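Local coordinates for uncharacterized protein (Bacteroides ovatus, PDB 4QEY), which is of unknown function but is probably a C2-like lipoprotein of a PLAT/LH2-related family associated with calcium binding, at residues S20-T23 with D24-D27; E49-G52 with D53-V57. All coordinates share one frame; numbering follows the deposited sequence.

Contact 1 of 2, residues S20-T23 with D24-D27. With EDO (1,2-ethanediol), chain L; EDO (1,2-ethanediol), chain M; EDO (1,2-ethanediol), chain N.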
# COMPACT_ATOMS: atom_id res chain seq x y z
N SER A 20 -2.96 -5.84 -10.45
CA SER A 20 -3.31 -6.27 -11.80
C SER A 20 -3.57 -7.78 -11.78
O SER A 20 -3.25 -8.45 -10.80
CB SER A 20 -2.23 -5.89 -12.82
OG SER A 20 -0.98 -6.51 -12.60
N GLY A 21 -4.19 -8.29 -12.84
CA GLY A 21 -4.52 -9.70 -12.96
C GLY A 21 -5.99 -9.94 -12.74
O GLY A 21 -6.83 -9.12 -13.14
N ASN A 22 -6.30 -11.06 -12.08
CA ASN A 22 -7.66 -11.49 -11.78
C ASN A 22 -8.13 -10.79 -10.53
O ASN A 22 -8.43 -11.45 -9.54
CB ASN A 22 -7.69 -13.01 -11.62
CG ASN A 22 -7.26 -13.76 -12.85
OD1 ASN A 22 -6.35 -14.57 -12.79
ND2 ASN A 22 -7.87 -13.48 -13.98
N THR A 23 -8.23 -9.45 -10.58
CA THR A 23 -8.55 -8.58 -9.44
C THR A 23 -9.95 -8.89 -8.86
O THR A 23 -10.18 -8.66 -7.67
CB THR A 23 -8.44 -7.09 -9.83
OG1 THR A 23 -9.28 -6.86 -10.96
CG2 THR A 23 -7.00 -6.65 -10.12
N ASP A 24 -10.85 -9.46 -9.65
CA ASP A 24 -12.20 -9.78 -9.18
C ASP A 24 -12.23 -11.04 -8.28
O ASP A 24 -13.21 -11.24 -7.55
CB ASP A 24 -13.13 -10.00 -10.39
CG ASP A 24 -13.37 -8.75 -11.23
OD1 ASP A 24 -13.07 -7.63 -10.74
OD2 ASP A 24 -13.91 -8.88 -12.36
N ASP A 25 -11.16 -11.86 -8.33
CA ASP A 25 -11.07 -13.12 -7.59
C ASP A 25 -10.28 -12.99 -6.26
O ASP A 25 -10.00 -13.99 -5.61
CB ASP A 25 -10.41 -14.18 -8.48
CG ASP A 25 -11.23 -14.51 -9.69
OD1 ASP A 25 -12.43 -14.81 -9.53
OD2 ASP A 25 -10.68 -14.48 -10.80
N PHE A 26 -9.99 -11.77 -5.84
CA PHE A 26 -9.28 -11.47 -4.61
C PHE A 26 -9.93 -10.30 -3.92
O PHE A 26 -10.72 -9.58 -4.53
CB PHE A 26 -7.79 -11.14 -4.92
CG PHE A 26 -6.99 -12.27 -5.53
CD1 PHE A 26 -6.95 -12.44 -6.91
CD2 PHE A 26 -6.25 -13.14 -4.73
CE1 PHE A 26 -6.21 -13.48 -7.48
CE2 PHE A 26 -5.52 -14.19 -5.30
CZ PHE A 26 -5.50 -14.34 -6.67
N ASP A 27 -9.61 -10.12 -2.63
CA ASP A 27 -9.90 -8.97 -1.77
C ASP A 27 -8.57 -8.38 -1.33
O ASP A 27 -7.78 -9.08 -0.73
CB ASP A 27 -10.80 -9.32 -0.57
CG ASP A 27 -12.25 -9.62 -0.85
OD1 ASP A 27 -12.75 -9.21 -1.92
OD2 ASP A 27 -12.90 -10.20 0.03
C1 EDO L . -9.33 -6.47 -5.75
O1 EDO L . -8.37 -7.41 -6.12
C2 EDO L . -9.55 -6.65 -4.25
O2 EDO L . -10.48 -5.73 -3.73
C1 EDO M . -12.97 -7.05 -6.03
O1 EDO M . -12.62 -8.44 -5.95
C2 EDO M . -13.76 -6.58 -4.77
O2 EDO M . -12.96 -6.75 -3.59
C1 EDO N . 1.92 -4.56 -10.94
O1 EDO N . 0.72 -4.95 -10.30
C2 EDO N . 1.82 -3.04 -11.23
O2 EDO N . 0.68 -2.71 -12.05
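The carbonyl O of N22 meets the backbone of D25 and the ring of F26 in a tight beta turn. The turn lies between two strands of the beta sandwich, 13-21 and 26-36, which belong to different sheets. Its hydrogen bond runs from D25 N to N22 O over 3.0 Å, with an N-H...O angle of 158°. The donor comes from above the carbonyl plane. N22 is also the centre of an inverse gamma turn, which overlaps the start of the beta turn and has a weak 2.9 Å bond from T23 N to G21 O.

N22 O also lies at the edge of the F26 ring, in its plane, nearest CD1 (3.2 Å). CG of F26 stands beside its own backbone N (chi1 -63°), which turns the ring back toward the start of the turn. This ring is buried and also packs on L93 and V82. The D25 carboxylate crosses N22 at an angle, with OD2 3.4 Å from N22 CB. The amide and carboxylate planes are 57° apart. The amide is held by another partner, as N22 OD1 accepts from K92 N. D25 OD2 also makes a long, weak ion pair with K91 NZ.

Three ethanediol molecules, probably from the crystallisation liquor, decorate the surface. T23 O is 2.7 Å from O1 of the chain L molecule and 3.0 Å from O1 of the chain M molecule. S20 OG shares a hydrogen bond with O1 of the chain N molecule. At the far end, O2 of the chain M molecule donates to D27 OD1 at 3.0 Å.

Contact 2 of 2, residues E49-G52 with D53-V57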
# COMPACT_ATOMS: atom_id res chain seq x y z
N GLU A 49 -5.94 15.92 -1.49
CA GLU A 49 -7.14 15.95 -0.65
C GLU A 49 -6.86 15.20 0.65
O GLU A 49 -6.31 14.10 0.60
CB GLU A 49 -8.35 15.34 -1.39
CG GLU A 49 -8.75 16.07 -2.67
CD GLU A 49 -9.73 15.37 -3.60
OE1 GLU A 49 -9.88 14.13 -3.50
OE2 GLU A 49 -10.28 16.05 -4.49
N TYR A 50 -7.20 15.82 1.80
CA TYR A 50 -7.00 15.26 3.14
C TYR A 50 -7.88 14.03 3.33
O TYR A 50 -9.08 14.09 3.09
CB TYR A 50 -7.28 16.32 4.21
CG TYR A 50 -7.14 15.88 5.66
CD1 TYR A 50 -5.98 15.27 6.11
CD2 TYR A 50 -8.12 16.19 6.60
CE1 TYR A 50 -5.83 14.88 7.44
CE2 TYR A 50 -7.96 15.85 7.94
CZ TYR A 50 -6.81 15.22 8.36
OH TYR A 50 -6.63 14.91 9.69
N LEU A 51 -7.26 12.91 3.75
CA LEU A 51 -7.89 11.60 3.95
C LEU A 51 -8.17 11.28 5.42
O LEU A 51 -8.94 10.35 5.72
CB LEU A 51 -6.96 10.50 3.39
CG LEU A 51 -6.68 10.51 1.88
CD1 LEU A 51 -5.57 9.55 1.55
CD2 LEU A 51 -7.95 10.19 1.08
N GLY A 52 -7.50 11.99 6.32
CA GLY A 52 -7.51 11.76 7.75
C GLY A 52 -6.10 11.43 8.20
O GLY A 52 -5.16 11.57 7.42
N ASP A 53 -5.94 10.96 9.44
CA ASP A 53 -4.63 10.64 10.01
C ASP A 53 -4.30 9.14 9.91
O ASP A 53 -3.22 8.70 10.30
CB ASP A 53 -4.59 11.09 11.47
CG ASP A 53 -4.87 12.56 11.67
OD1 ASP A 53 -4.69 13.33 10.71
OD2 ASP A 53 -5.30 12.94 12.78
N SER A 54 -5.24 8.36 9.41
CA SER A 54 -5.11 6.94 9.10
C SER A 54 -5.88 6.68 7.83
O SER A 54 -6.99 7.21 7.70
CB SER A 54 -5.60 6.07 10.26
OG SER A 54 -7.02 6.03 10.31
N TYR A 55 -5.33 5.92 6.88
CA TYR A 55 -6.06 5.66 5.65
C TYR A 55 -6.19 4.15 5.46
O TYR A 55 -5.21 3.44 5.26
CB TYR A 55 -5.37 6.35 4.46
CG TYR A 55 -6.09 6.20 3.15
CD1 TYR A 55 -7.45 6.49 3.03
CD2 TYR A 55 -5.38 5.92 1.98
CE1 TYR A 55 -8.12 6.37 1.82
CE2 TYR A 55 -6.03 5.84 0.74
CZ TYR A 55 -7.39 6.08 0.67
OH TYR A 55 -8.03 6.00 -0.54
N LEU A 56 -7.41 3.67 5.63
CA LEU A 56 -7.77 2.26 5.54
C LEU A 56 -8.74 2.04 4.38
O LEU A 56 -9.80 2.66 4.33
CB LEU A 56 -8.40 1.79 6.87
CG LEU A 56 -7.45 1.42 8.06
CD1 LEU A 56 -6.52 2.56 8.51
CD2 LEU A 56 -8.26 1.01 9.26
N VAL A 57 -8.34 1.21 3.40
CA VAL A 57 -9.17 0.88 2.24
C VAL A 57 -9.45 -0.63 2.23
O VAL A 57 -8.53 -1.43 2.04
CB VAL A 57 -8.54 1.34 0.89
CG1 VAL A 57 -9.57 1.30 -0.24
CG2 VAL A 57 -7.94 2.73 0.99
O HOH W 1 -8.83 8.86 8.31
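L51 lays its methyl CD1 over the ring of Y55, almost exactly above its centre. This is a CH-pi contact, with CD1 3.6 Å from the ring centroid and 9° off the normal. The second methyl, CD2, reaches the rim at Y55 CE1, 3.9 Å away. On the opposite face of the ring sits V57 CG2, displaced toward the rim. With an alanine at Y55 the ring is gone, and L51 CD1 and V57 CG2 would probably lose the flat surface that separates them.

The polar contact is made by Y50 and D53. Y50 OH donates to D53 OD1 at 2.7 Å. The oxygen is met from above the carboxylate plane, 44° out of it, and lies in the plane of the tyrosine ring, at its edge. G52 N lies over one face of the ring, toward its rim. K42 makes a cation-pi contact with the same ring. A water donates to L51 O and lies near S54 O, but that second approach is so short that it is doubtful.

The bend joins two short strands at the surface, the first of them weakly bonded. Strand 50-52 pairs with 43-44, and L51 and G52 bond to L43. Within this chain, strand 55-57 is at the edge of its sheet, bonded to 26-36, while Y55 also packs on I65 and C67 of strand 64-68.

From the N terminus, strand 13-21 runs in the sheet with 64-68, 92-101 and 104-114. Contact 1 closes the short turn that follows and passes the chain to strand 26-36 of the other sheet. The chain then goes through strand 43-44 to contact 2, a second local bend, which links 50-52 to 55-57. The two contacts are in series and neither crosses nor encloses the other. Their centres are 23 Å apart and their nearest atoms about 8 Å, so they do not touch. They share one sheet, because strands 26-36 and 55-57 are neighbours in it. Contact 1 joins the two sheets, while contact 2 joins the small 43-44/50-52 ribbon to a strand outermost within this chain.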